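Local atomic coordinates of glycerol dehydratase (Clostridium butyricum, PDB entry 1R9D), a protein that probably catalyses the coenzyme B12-independent dehydration of glycerol as a member of the glycyl radical enzyme family. Residues K317-N322 against K370-S375; L310-W315 against L363-H368; N14-Q19 against D68-V73; L400-Y405 against I758-G763. One frame throughout, in Å; residues are numbered along the deposited sequence.

Contact 1: residues K317-N322 against K370-S375; sequences KLNDIN and KLPQPS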
loop_
_atom_site.group_PDB
_atom_site.type_symbol
_atom_site.label_atom_id
_atom_site.label_comp_id
_atom_site.label_asym_id
_atom_site.label_seq_id
_atom_site.Cartn_x
_atom_site.Cartn_y
_atom_site.Cartn_z
ATOM N N LYS A 317 -28.637 -19.250 -18.011
ATOM C CA LYS A 317 -27.999 -17.994 -17.609
ATOM C C LYS A 317 -26.487 -18.174 -17.451
ATOM O O LYS A 317 -25.709 -17.289 -17.800
ATOM C CB LYS A 317 -28.589 -17.476 -16.291
ATOM C CG LYS A 317 -30.059 -17.054 -16.367
ATOM C CD LYS A 317 -30.291 -16.002 -17.442
ATOM C CE LYS A 317 -29.478 -14.744 -17.206
ATOM N NZ LYS A 317 -29.621 -13.765 -18.334
ATOM N N LEU A 318 -26.071 -19.322 -16.927
ATOM C CA LEU A 318 -24.644 -19.582 -16.743
ATOM C C LEU A 318 -23.903 -19.626 -18.083
ATOM O O LEU A 318 -22.678 -19.547 -18.128
ATOM C CB LEU A 318 -24.448 -20.897 -15.974
ATOM C CG LEU A 318 -24.824 -20.860 -14.487
ATOM C CD1 LEU A 318 -25.085 -22.263 -13.983
ATOM C CD2 LEU A 318 -23.714 -20.185 -13.693
ATOM N N ASN A 319 -24.652 -19.748 -19.178
ATOM C CA ASN A 319 -24.062 -19.785 -20.514
ATOM C C ASN A 319 -24.087 -18.396 -21.153
ATOM O O ASN A 319 -23.564 -18.189 -22.249
ATOM C CB ASN A 319 -24.834 -20.766 -21.403
ATOM C CG ASN A 319 -24.474 -22.214 -21.130
ATOM O OD1 ASN A 319 -23.473 -22.720 -21.633
ATOM N ND2 ASN A 319 -25.282 -22.883 -20.323
ATOM N N ASP A 320 -24.686 -17.441 -20.453
ATOM C CA ASP A 320 -24.797 -16.082 -20.971
ATOM C C ASP A 320 -23.521 -15.272 -20.759
ATOM O O ASP A 320 -23.228 -14.345 -21.514
ATOM C CB ASP A 320 -25.969 -15.367 -20.300
ATOM C CG ASP A 320 -26.440 -14.165 -21.088
ATOM O OD1 ASP A 320 -27.089 -13.272 -20.492
ATOM O OD2 ASP A 320 -26.167 -14.118 -22.307
ATOM N N ILE A 321 -22.760 -15.630 -19.729
ATOM C CA ILE A 321 -21.522 -14.930 -19.412
ATOM C C ILE A 321 -20.373 -15.342 -20.328
ATOM O O ILE A 321 -20.213 -16.520 -20.642
ATOM C CB ILE A 321 -21.121 -15.195 -17.939
ATOM C CG1 ILE A 321 -22.271 -14.771 -17.019
ATOM C CG2 ILE A 321 -19.836 -14.447 -17.594
ATOM C CD1 ILE A 321 -22.006 -14.980 -15.539
ATOM N N ASN A 322 -19.584 -14.366 -20.771
ATOM C CA ASN A 322 -18.439 -14.641 -21.628
ATOM C C ASN A 322 -17.301 -13.713 -21.226
ATOM O O ASN A 322 -17.512 -12.757 -20.474
ATOM C CB ASN A 322 -18.783 -14.440 -23.106
ATOM C CG ASN A 322 -17.933 -15.307 -24.028
ATOM O OD1 ASN A 322 -16.840 -15.746 -23.660
ATOM N ND2 ASN A 322 -18.427 -15.544 -25.241
ATOM N N LYS A 370 -28.369 -28.906 -22.510
ATOM C CA LYS A 370 -27.289 -29.347 -23.390
ATOM C C LYS A 370 -26.349 -28.252 -23.908
ATOM O O LYS A 370 -26.021 -28.210 -25.094
ATOM C CB LYS A 370 -27.864 -30.138 -24.573
ATOM C CG LYS A 370 -28.645 -31.378 -24.154
ATOM C CD LYS A 370 -29.076 -32.221 -25.350
ATOM C CE LYS A 370 -29.866 -33.443 -24.902
ATOM N NZ LYS A 370 -30.193 -34.346 -26.047
ATOM N N LEU A 371 -25.913 -27.370 -23.014
ATOM C CA LEU A 371 -24.981 -26.304 -23.365
ATOM C C LEU A 371 -23.673 -26.592 -22.614
ATOM O O LEU A 371 -23.649 -27.433 -21.725
ATOM C CB LEU A 371 -25.558 -24.937 -22.962
ATOM C CG LEU A 371 -26.705 -24.452 -23.863
ATOM C CD1 LEU A 371 -27.272 -23.130 -23.353
ATOM C CD2 LEU A 371 -26.184 -24.283 -25.278
ATOM N N PRO A 372 -22.574 -25.901 -22.960
ATOM C CA PRO A 372 -21.270 -26.108 -22.307
ATOM C C PRO A 372 -21.239 -25.888 -20.795
ATOM O O PRO A 372 -20.533 -26.602 -20.070
ATOM C CB PRO A 372 -20.360 -25.124 -23.035
ATOM C CG PRO A 372 -20.983 -25.029 -24.394
ATOM C CD PRO A 372 -22.449 -24.935 -24.063
ATOM N N GLN A 373 -21.984 -24.890 -20.324
ATOM C CA GLN A 373 -22.034 -24.570 -18.904
ATOM C C GLN A 373 -23.359 -24.971 -18.265
ATOM O O GLN A 373 -24.387 -25.071 -18.944
ATOM C CB GLN A 373 -21.803 -23.067 -18.703
ATOM C CG GLN A 373 -20.421 -22.603 -19.114
ATOM C CD GLN A 373 -19.357 -23.055 -18.132
ATOM O OE1 GLN A 373 -19.301 -22.572 -17.002
ATOM N NE2 GLN A 373 -18.518 -23.997 -18.552
ATOM N N PRO A 374 -23.348 -25.232 -16.950
ATOM C CA PRO A 374 -22.151 -25.162 -16.104
ATOM C C PRO A 374 -21.341 -26.445 -16.244
ATOM O O PRO A 374 -21.814 -27.426 -16.820
ATOM C CB PRO A 374 -22.734 -25.019 -14.708
ATOM C CG PRO A 374 -23.958 -25.879 -14.799
ATOM C CD PRO A 374 -24.549 -25.463 -16.129
ATOM N N SER A 375 -20.116 -26.426 -15.728
ATOM C CA SER A 375 -19.262 -27.605 -15.770
ATOM C C SER A 375 -19.792 -28.500 -14.656
ATOM O O SER A 375 -19.321 -28.434 -13.515
ATOM C CB SER A 375 -17.806 -27.211 -15.505
ATOM O OG SER A 375 -17.305 -26.377 -16.541
#

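Contact 2: residues L310-W315 against L363-H368; sequences LIDCIW and LEAAVH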
loop_
_atom_site.group_PDB
_atom_site.type_symbol
_atom_site.label_atom_id
_atom_site.label_comp_id
_atom_site.label_asym_id
_atom_site.label_seq_id
_atom_site.Cartn_x
_atom_site.Cartn_y
_atom_site.Cartn_z
ATOM N N LEU A 310 -37.039 -23.798 -13.511
ATOM C CA LEU A 310 -36.248 -22.705 -12.945
ATOM C C LEU A 310 -34.764 -23.067 -12.943
ATOM O O LEU A 310 -33.901 -22.226 -13.224
ATOM C CB LEU A 310 -36.713 -22.396 -11.520
ATOM C CG LEU A 310 -38.069 -21.689 -11.412
ATOM C CD1 LEU A 310 -38.470 -21.558 -9.957
ATOM C CD2 LEU A 310 -37.978 -20.321 -12.071
ATOM N N ILE A 311 -34.467 -24.321 -12.619
ATOM C CA ILE A 311 -33.084 -24.778 -12.618
ATOM C C ILE A 311 -32.571 -24.721 -14.060
ATOM O O ILE A 311 -31.444 -24.299 -14.310
ATOM C CB ILE A 311 -32.978 -26.213 -12.037
ATOM C CG1 ILE A 311 -33.312 -26.177 -10.542
ATOM C CG2 ILE A 311 -31.574 -26.776 -12.248
ATOM C CD1 ILE A 311 -33.225 -27.526 -9.841
ATOM N N ASP A 312 -33.411 -25.119 -15.014
ATOM C CA ASP A 312 -33.015 -25.072 -16.418
ATOM C C ASP A 312 -32.687 -23.638 -16.824
ATOM O O ASP A 312 -31.748 -23.402 -17.586
ATOM C CB ASP A 312 -34.128 -25.614 -17.327
ATOM C CG ASP A 312 -34.387 -27.100 -17.129
ATOM O OD1 ASP A 312 -33.509 -27.800 -16.574
ATOM O OD2 ASP A 312 -35.472 -27.571 -17.542
ATOM N N CYS A 313 -33.460 -22.677 -16.321
ATOM C CA CYS A 313 -33.208 -21.278 -16.646
ATOM C C CYS A 313 -31.858 -20.831 -16.098
ATOM O O CYS A 313 -31.143 -20.072 -16.749
ATOM C CB CYS A 313 -34.316 -20.382 -16.089
ATOM S SG CYS A 313 -35.863 -20.490 -17.030
ATOM N N ILE A 314 -31.515 -21.300 -14.900
ATOM C CA ILE A 314 -30.234 -20.948 -14.295
ATOM C C ILE A 314 -29.118 -21.532 -15.159
ATOM O O ILE A 314 -28.102 -20.885 -15.404
ATOM C CB ILE A 314 -30.116 -21.496 -12.854
ATOM C CG1 ILE A 314 -31.001 -20.669 -11.909
ATOM C CG2 ILE A 314 -28.669 -21.443 -12.395
ATOM C CD1 ILE A 314 -31.048 -21.190 -10.488
ATOM N N TRP A 315 -29.315 -22.761 -15.625
ATOM C CA TRP A 315 -28.325 -23.399 -16.485
ATOM C C TRP A 315 -28.084 -22.504 -17.701
ATOM O O TRP A 315 -26.942 -22.231 -18.072
ATOM C CB TRP A 315 -28.816 -24.776 -16.947
ATOM C CG TRP A 315 -28.133 -25.956 -16.289
ATOM C CD1 TRP A 315 -27.541 -27.013 -16.924
ATOM C CD2 TRP A 315 -28.005 -26.212 -14.882
ATOM N NE1 TRP A 315 -27.056 -27.911 -16.000
ATOM C CE2 TRP A 315 -27.325 -27.445 -14.741
ATOM C CE3 TRP A 315 -28.398 -25.521 -13.726
ATOM C CZ2 TRP A 315 -27.029 -28.003 -13.490
ATOM C CZ3 TRP A 315 -28.102 -26.076 -12.477
ATOM C CH2 TRP A 315 -27.424 -27.307 -12.374
ATOM N N LEU A 363 -28.662 -33.094 -12.689
ATOM C CA LEU A 363 -28.304 -34.036 -13.741
ATOM C C LEU A 363 -29.332 -33.913 -14.869
ATOM O O LEU A 363 -28.988 -33.942 -16.048
ATOM C CB LEU A 363 -28.291 -35.465 -13.187
ATOM C CG LEU A 363 -27.268 -35.763 -12.075
ATOM C CD1 LEU A 363 -27.436 -37.197 -11.585
ATOM C CD2 LEU A 363 -25.862 -35.557 -12.604
ATOM N N GLU A 364 -30.596 -33.760 -14.490
ATOM C CA GLU A 364 -31.678 -33.630 -15.459
ATOM C C GLU A 364 -31.498 -32.362 -16.297
ATOM O O GLU A 364 -31.674 -32.385 -17.513
ATOM C CB GLU A 364 -33.025 -33.589 -14.729
ATOM C CG GLU A 364 -34.223 -33.926 -15.595
ATOM C CD GLU A 364 -34.365 -35.421 -15.838
ATOM O OE1 GLU A 364 -35.244 -35.815 -16.635
ATOM O OE2 GLU A 364 -33.604 -36.203 -15.225
ATOM N N ALA A 365 -31.141 -31.259 -15.642
ATOM C CA ALA A 365 -30.944 -29.982 -16.327
ATOM C C ALA A 365 -29.889 -30.047 -17.425
ATOM O O ALA A 365 -30.027 -29.403 -18.465
ATOM C CB ALA A 365 -30.573 -28.893 -15.316
ATOM N N ALA A 366 -28.830 -30.820 -17.201
ATOM C CA ALA A 366 -27.777 -30.935 -18.204
ATOM C C ALA A 366 -28.330 -31.506 -19.512
ATOM O O ALA A 366 -27.903 -31.114 -20.600
ATOM C CB ALA A 366 -26.643 -31.817 -17.679
ATOM N N VAL A 367 -29.283 -32.424 -19.402
ATOM C CA VAL A 367 -29.883 -33.040 -20.584
ATOM C C VAL A 367 -30.956 -32.143 -21.207
ATOM O O VAL A 367 -31.181 -32.181 -22.418
ATOM C CB VAL A 367 -30.511 -34.402 -20.246
ATOM C CG1 VAL A 367 -31.015 -35.073 -21.525
ATOM C CG2 VAL A 367 -29.484 -35.286 -19.562
ATOM N N HIS A 368 -31.609 -31.336 -20.378
ATOM C CA HIS A 368 -32.647 -30.422 -20.855
ATOM C C HIS A 368 -32.062 -29.282 -21.680
ATOM O O HIS A 368 -32.593 -28.926 -22.733
ATOM C CB HIS A 368 -33.415 -29.814 -19.677
ATOM C CG HIS A 368 -34.476 -30.705 -19.113
ATOM N ND1 HIS A 368 -35.345 -30.288 -18.127
ATOM C CD2 HIS A 368 -34.814 -31.985 -19.397
ATOM C CE1 HIS A 368 -36.172 -31.274 -17.828
ATOM N NE2 HIS A 368 -35.872 -32.315 -18.584
#

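Contact 3: residues N14-Q19 against D68-V73; sequences NILKAQ and DQELIV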
loop_
_atom_site.group_PDB
_atom_site.type_symbol
_atom_site.label_atom_id
_atom_site.label_comp_id
_atom_site.label_asym_id
_atom_site.label_seq_id
_atom_site.Cartn_x
_atom_site.Cartn_y
_atom_site.Cartn_z
ATOM N N ASN A 14 -36.172 -24.211 -24.783
ATOM C CA ASN A 14 -35.657 -24.276 -26.145
ATOM C C ASN A 14 -35.470 -22.872 -26.716
ATOM O O ASN A 14 -34.510 -22.609 -27.441
ATOM C CB ASN A 14 -36.598 -25.081 -27.049
ATOM C CG ASN A 14 -36.744 -26.521 -26.597
ATOM O OD1 ASN A 14 -35.774 -27.152 -26.173
ATOM N ND2 ASN A 14 -37.956 -27.053 -26.693
ATOM N N ILE A 15 -36.390 -21.971 -26.386
ATOM C CA ILE A 15 -36.313 -20.595 -26.865
ATOM C C ILE A 15 -35.122 -19.858 -26.250
ATOM O O ILE A 15 -34.385 -19.161 -26.948
ATOM C CB ILE A 15 -37.608 -19.820 -26.537
ATOM C CG1 ILE A 15 -38.781 -20.428 -27.312
ATOM C CG2 ILE A 15 -37.442 -18.344 -26.897
ATOM C CD1 ILE A 15 -40.126 -19.846 -26.948
ATOM N N LEU A 16 -34.939 -20.017 -24.943
ATOM C CA LEU A 16 -33.836 -19.360 -24.250
ATOM C C LEU A 16 -32.496 -19.921 -24.722
ATOM O O LEU A 16 -31.535 -19.175 -24.903
ATOM C CB LEU A 16 -33.989 -19.534 -22.738
ATOM C CG LEU A 16 -35.226 -18.860 -22.136
ATOM C CD1 LEU A 16 -35.410 -19.301 -20.702
ATOM C CD2 LEU A 16 -35.080 -17.347 -22.222
ATOM N N LYS A 17 -32.438 -21.235 -24.938
ATOM C CA LYS A 17 -31.203 -21.861 -25.408
ATOM C C LYS A 17 -30.813 -21.318 -26.780
ATOM O O LYS A 17 -29.635 -21.084 -27.058
ATOM C CB LYS A 17 -31.365 -23.383 -25.498
ATOM C CG LYS A 17 -30.169 -24.073 -26.148
ATOM C CD LYS A 17 -30.380 -25.574 -26.299
ATOM C CE LYS A 17 -29.171 -26.226 -26.961
ATOM N NZ LYS A 17 -29.385 -27.676 -27.247
ATOM N N ALA A 18 -31.809 -21.128 -27.640
ATOM C CA ALA A 18 -31.568 -20.614 -28.981
ATOM C C ALA A 18 -30.968 -19.210 -28.932
ATOM O O ALA A 18 -30.189 -18.828 -29.805
ATOM C CB ALA A 18 -32.875 -20.602 -29.779
ATOM N N GLN A 19 -31.335 -18.441 -27.912
ATOM C CA GLN A 19 -30.816 -17.086 -27.769
ATOM C C GLN A 19 -29.309 -17.136 -27.564
ATOM O O GLN A 19 -28.572 -16.297 -28.080
ATOM C CB GLN A 19 -31.478 -16.381 -26.583
ATOM C CG GLN A 19 -32.997 -16.323 -26.662
ATOM C CD GLN A 19 -33.609 -15.497 -25.546
ATOM O OE1 GLN A 19 -33.034 -15.373 -24.462
ATOM N NE2 GLN A 19 -34.789 -14.939 -25.800
ATOM N N ASP A 68 -36.420 -12.008 -23.832
ATOM C CA ASP A 68 -37.745 -12.595 -24.003
ATOM C C ASP A 68 -37.912 -13.971 -23.360
ATOM O O ASP A 68 -37.045 -14.835 -23.477
ATOM C CB ASP A 68 -38.087 -12.687 -25.494
ATOM C CG ASP A 68 -37.881 -11.371 -26.223
ATOM O OD1 ASP A 68 -38.377 -10.330 -25.734
ATOM O OD2 ASP A 68 -37.227 -11.376 -27.291
ATOM N N GLN A 69 -39.036 -14.153 -22.673
ATOM C CA GLN A 69 -39.389 -15.411 -22.018
ATOM C C GLN A 69 -38.561 -15.831 -20.799
ATOM O O GLN A 69 -38.718 -16.943 -20.300
ATOM C CB GLN A 69 -39.386 -16.549 -23.046
ATOM C CG GLN A 69 -40.365 -16.358 -24.202
ATOM C CD GLN A 69 -41.778 -16.045 -23.729
ATOM O OE1 GLN A 69 -42.331 -16.743 -22.874
ATOM N NE2 GLN A 69 -42.371 -14.993 -24.289
ATOM N N GLU A 70 -37.691 -14.954 -20.312
ATOM C CA GLU A 70 -36.875 -15.287 -19.145
ATOM C C GLU A 70 -37.679 -15.336 -17.847
ATOM O O GLU A 70 -38.593 -14.535 -17.640
ATOM C CB GLU A 70 -35.733 -14.274 -18.976
ATOM C CG GLU A 70 -34.492 -14.559 -19.812
ATOM C CD GLU A 70 -33.338 -13.616 -19.491
ATOM O OE1 GLU A 70 -32.176 -13.985 -19.767
ATOM O OE2 GLU A 70 -33.591 -12.505 -18.971
ATOM N N LEU A 71 -37.338 -16.287 -16.978
ATOM C CA LEU A 71 -37.981 -16.414 -15.674
ATOM C C LEU A 71 -36.977 -15.895 -14.642
ATOM O O LEU A 71 -37.350 -15.329 -13.613
ATOM C CB LEU A 71 -38.335 -17.872 -15.367
ATOM C CG LEU A 71 -39.522 -18.510 -16.098
ATOM C CD1 LEU A 71 -39.636 -19.973 -15.705
ATOM C CD2 LEU A 71 -40.805 -17.770 -15.750
ATOM N N ILE A 72 -35.697 -16.099 -14.934
ATOM C CA ILE A 72 -34.608 -15.647 -14.070
ATOM C C ILE A 72 -33.932 -14.511 -14.829
ATOM O O ILE A 72 -33.443 -14.710 -15.939
ATOM C CB ILE A 72 -33.583 -16.784 -13.816
ATOM C CG1 ILE A 72 -34.242 -17.917 -13.023
ATOM C CG2 ILE A 72 -32.354 -16.232 -13.085
ATOM C CD1 ILE A 72 -34.644 -17.539 -11.601
ATOM N N VAL A 73 -33.900 -13.321 -14.239
ATOM C CA VAL A 73 -33.314 -12.172 -14.917
ATOM C C VAL A 73 -31.967 -11.694 -14.384
ATOM O O VAL A 73 -31.602 -11.966 -13.243
ATOM C CB VAL A 73 -34.299 -10.974 -14.907
ATOM C CG1 VAL A 73 -35.562 -11.339 -15.675
ATOM C CG2 VAL A 73 -34.647 -10.592 -13.478
#

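Contact 4: residues L400-Y405 against I758-G763; sequences LGLPAY and IVRVAG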
loop_
_atom_site.group_PDB
_atom_site.type_symbol
_atom_site.label_atom_id
_atom_site.label_comp_id
_atom_site.label_asym_id
_atom_site.label_seq_id
_atom_site.Cartn_x
_atom_site.Cartn_y
_atom_site.Cartn_z
ATOM N N LEU A 400 -22.182 -35.443 -23.792
ATOM C CA LEU A 400 -21.918 -34.026 -23.569
ATOM C C LEU A 400 -20.578 -33.843 -22.858
ATOM O O LEU A 400 -20.107 -32.717 -22.678
ATOM C CB LEU A 400 -23.031 -33.419 -22.714
ATOM C CG LEU A 400 -24.460 -33.622 -23.225
ATOM C CD1 LEU A 400 -25.446 -33.141 -22.174
ATOM C CD2 LEU A 400 -24.654 -32.871 -24.540
ATOM N N GLY A 401 -19.966 -34.955 -22.460
ATOM C CA GLY A 401 -18.696 -34.888 -21.760
ATOM C C GLY A 401 -18.927 -34.758 -20.265
ATOM O O GLY A 401 -17.981 -34.692 -19.477
ATOM N N LEU A 402 -20.199 -34.735 -19.878
ATOM C CA LEU A 402 -20.590 -34.603 -18.481
ATOM C C LEU A 402 -21.061 -35.937 -17.926
ATOM O O LEU A 402 -21.520 -36.799 -18.675
ATOM C CB LEU A 402 -21.735 -33.595 -18.350
ATOM C CG LEU A 402 -21.554 -32.223 -18.990
ATOM C CD1 LEU A 402 -22.890 -31.481 -18.956
ATOM C CD2 LEU A 402 -20.472 -31.438 -18.259
ATOM N N PRO A 403 -20.935 -36.134 -16.603
ATOM C CA PRO A 403 -20.366 -35.150 -15.679
ATOM C C PRO A 403 -18.920 -35.535 -15.385
ATOM O O PRO A 403 -18.480 -36.624 -15.753
ATOM C CB PRO A 403 -21.236 -35.312 -14.446
ATOM C CG PRO A 403 -21.399 -36.812 -14.396
ATOM C CD PRO A 403 -21.678 -37.169 -15.859
ATOM N N ALA A 404 -18.181 -34.640 -14.739
ATOM C CA ALA A 404 -16.811 -34.952 -14.352
ATOM C C ALA A 404 -16.990 -35.685 -13.020
ATOM O O ALA A 404 -17.866 -35.318 -12.238
ATOM C CB ALA A 404 -16.011 -33.670 -14.159
ATOM N N TYR A 405 -16.186 -36.723 -12.774
ATOM C CA TYR A 405 -16.277 -37.504 -11.536
ATOM C C TYR A 405 -15.100 -37.197 -10.623
ATOM O O TYR A 405 -13.962 -37.138 -11.084
ATOM C CB TYR A 405 -16.290 -39.013 -11.839
ATOM C CG TYR A 405 -17.459 -39.473 -12.690
ATOM C CD1 TYR A 405 -17.470 -39.264 -14.068
ATOM C CD2 TYR A 405 -18.558 -40.099 -12.113
ATOM C CE1 TYR A 405 -18.555 -39.669 -14.851
ATOM C CE2 TYR A 405 -19.651 -40.508 -12.888
ATOM C CZ TYR A 405 -19.638 -40.288 -14.253
ATOM O OH TYR A 405 -20.709 -40.693 -15.022
ATOM N N ILE A 758 -21.725 -30.498 -28.641
ATOM C CA ILE A 758 -20.889 -30.226 -27.472
ATOM C C ILE A 758 -19.841 -31.321 -27.318
ATOM O O ILE A 758 -20.129 -32.494 -27.553
ATOM C CB ILE A 758 -21.717 -30.201 -26.169
ATOM C CG1 ILE A 758 -22.897 -29.235 -26.306
ATOM C CG2 ILE A 758 -20.823 -29.780 -24.995
ATOM C CD1 ILE A 758 -22.485 -27.801 -26.574
ATOM N N VAL A 759 -18.633 -30.937 -26.913
ATOM C CA VAL A 759 -17.555 -31.900 -26.719
ATOM C C VAL A 759 -16.733 -31.558 -25.476
ATOM O O VAL A 759 -16.637 -30.399 -25.078
ATOM C CB VAL A 759 -16.600 -31.931 -27.933
ATOM C CG1 VAL A 759 -15.890 -30.597 -28.071
ATOM C CG2 VAL A 759 -15.588 -33.048 -27.775
ATOM N N ARG A 760 -16.141 -32.578 -24.869
ATOM C CA ARG A 760 -15.317 -32.380 -23.685
ATOM C C ARG A 760 -13.890 -32.056 -24.116
ATOM O O ARG A 760 -13.303 -32.782 -24.922
ATOM C CB ARG A 760 -15.298 -33.655 -22.840
ATOM C CG ARG A 760 -14.745 -33.461 -21.451
ATOM C CD ARG A 760 -15.655 -32.531 -20.674
ATOM N NE ARG A 760 -15.276 -32.437 -19.276
ATOM C CZ ARG A 760 -15.950 -31.743 -18.368
ATOM N NH1 ARG A 760 -17.044 -31.073 -18.715
ATOM N NH2 ARG A 760 -15.536 -31.727 -17.111
ATOM N N VAL A 761 -13.338 -30.967 -23.593
ATOM C CA VAL A 761 -11.969 -30.591 -23.906
ATOM C C VAL A 761 -11.098 -31.145 -22.771
ATOM O O VAL A 761 -10.502 -32.213 -22.913
ATOM C CB VAL A 761 -11.814 -29.052 -24.015
ATOM C CG1 VAL A 761 -10.387 -28.698 -24.399
ATOM C CG2 VAL A 761 -12.778 -28.505 -25.068
ATOM N N ALA A 762 -11.045 -30.442 -21.642
ATOM C CA ALA A 762 -10.265 -30.901 -20.490
ATOM C C ALA A 762 -10.736 -30.196 -19.223
ATOM O O ALA A 762 -10.284 -29.096 -18.916
ATOM C CB ALA A 762 -8.775 -30.636 -20.720
ATOM N N GLY A 763 -11.646 -30.832 -18.488
ATOM C CA GLY A 763 -12.162 -30.228 -17.273
ATOM C C GLY A 763 -13.354 -29.339 -17.579
ATOM O O GLY A 763 -13.960 -28.749 -16.679
#

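Contact 1: residues K317-N322 against K370-S375
N319 and Q373 join two loops, one leaving helix 304-317 and the other leading into strand 375-380. The carboxamide of N319 lies against the backbone of Q373 and uses both of its ends. Its OD1 accepts the amide N-H of Q373, with N to OD1 at 2.9 Å, while its ND2 donates to the carbonyl O of the same residue, with ND2 to O at 2.7 Å. The second donor stands well above the plane of that carbonyl. The amide takes both backbone groups of Q373, much as a neighbouring strand would, just before the chain enters strand 375-380, parallel to both its neighbours in the five-stranded sheet. ND2 also donates to W315 O, back in the helix, so three bonds fix the rotation of the amide.

The CB of L371 lies over one face of this amide, 3.3 Å from N319 OD1, and P372 CD approaches the same oxygen. The peptide between Q373 and P374 is cis. P374 presents its ring to L318, whose CD1 reaches P374 CB at 3.7 Å, the two side chains crossing nearly at right angles. Q373 starts toward L318 and N319 but bends at chi2 (-73°), taking its OE1 away to Q340 NE2.

Contact 2: residues L310-W315 against L363-H368
D312 and H368 both carry CG anti to their carbonyl carbon, beside the backbone N (chi1 -66° in D312), and this brings the carboxylate and the imidazole together across two packed helices. Helix 357-369 is the connection of a beta-alpha-beta crossover between the adjacent parallel strands 341-344 and 375-380, and helix 304-317 packs on it; the axes of the two segments approach to 9.3 Å with 63° between their directions. At this crossing H368 ND1 donates to D312 OD2 over 2.8 Å in a nearly straight bond. The oxygen is met on its syn side and lies close to the ring plane of H368, although carboxylate and ring are turned 73° apart. Both groups are buried. On the far side of the imidazole NE2 is bonded to S7 OG, and D312 OD1 takes a bond from Q308 NE2, so the pair is held from both ends.

One turn earlier on helix 357-369, the small A365 lets the backbones come close: its CA and that of D312 are 5.3 Å apart. The methyl fits among three side chains. D312 OD1 approaches it to 3.4 Å, and CG2 of I311 touches it at 3.9 Å. W315 spreads its indole over it in a CH-pi contact, A365 CB standing almost on the normal of the five-membered ring, 3.6 Å from its centroid. The indole nitrogen also nears the next residue, W315 NE1 being 3.6 Å from A366 N.

Contact 3: residues N14-Q19 against D68-V73
L16 leaves helix 11-22 with a CB that points neither at the loop 68-73 nor away from it. CG, anti to the carbonyl carbon (chi1 -64°), then brings the end of the side chain nearer the loop, where it forks. CD1 grazes the carbonyl O of Q69 at 4.1 Å. CD2 comes closer, lying 3.4 Å from D68 O and 3.7 Å from E70 CG, so one methyl rests against both a backbone oxygen and the methylene part of a glutamate.

Q69 has a left-handed conformation (phi 69°) after an extended D68, the angles of the two central positions of a type II turn. D68 O has a second visitor one turn along the helix: Q19, extended beyond CG, brings NE2 to within 3.2 Å of D68 O, a weak and clearly bent hydrogen bond. Nearer the solvent, I15 CG2 is 4.4 Å from Q69 CG, a loose touch. The carboxylate of E70 turns elsewhere, into a salt bridge with K317 and a bond to R67 N.

The contact therefore closes a partly buried seam between the N-terminal helix and a loop. L16 continues onto C313 and I316 of helix 304-317, and farther along the loop I72 packs on helix 260-277 while V73 meets helix 236-252.

Contact 4: residues L400-Y405 against I758-G763
The guanidinium of R760 lies between two backbone groups: G401 O stands 3.3 Å above one face and G763 C 3.2 Å above the other, both offset toward the rim. Two side chains approach it obliquely, L402 CD2 reaching R760 NH1 at 3.5 Å and A404 CB reaching R760 NH2 at 3.6 Å. No hydrogen bond links the two segments; NH1 is instead bonded to S765 OG, which also donates to L400 O. The side chain sets out with CG anti to the backbone N (chi1 -167°), bends at chi2, then runs extended along G401, with CD 3.4 Å from G401 O. G401, with positive phi, has no side chain, and its CA comes within 3.8 Å of R760 CB, where a CB would clash.

R760 packs against the loop carrying G763, the predicted radical site, which is unmodified here; in glycyl radical enzymes this residue sits at the tip of a loop inside the ten-stranded barrel. I758 CG2 rests on L400 O at 3.8 Å. Strand 758-760 pairs with 765-767 in a hairpin, whereas A404 begins strand 404-407, set between strands 375-380 and 733-738 of the five-stranded sheet and backed by helix 386-397.

How the contacts relate
Contacts 1 and 2 hold the same two elements, helix 304-317 and helix 357-369 with the loops that follow them, and meet where P374 packs on W315. Both are buried; contact 2 is a helix crossing with a His-carboxylate bond, contact 1 an amide paired with loop backbone. Contact 3 lies farther out and is partly solvent-exposed, relying on one weak bond and loose apolar touches, yet it reaches contact 1 through the K317-E70 salt bridge and contact 2 through C313. Contact 4, buried near the predicted radical glycine, has no hydrogen bond between its segments; it meets contact 1 at I758 and contact 2 at L400, but does not touch contact 3.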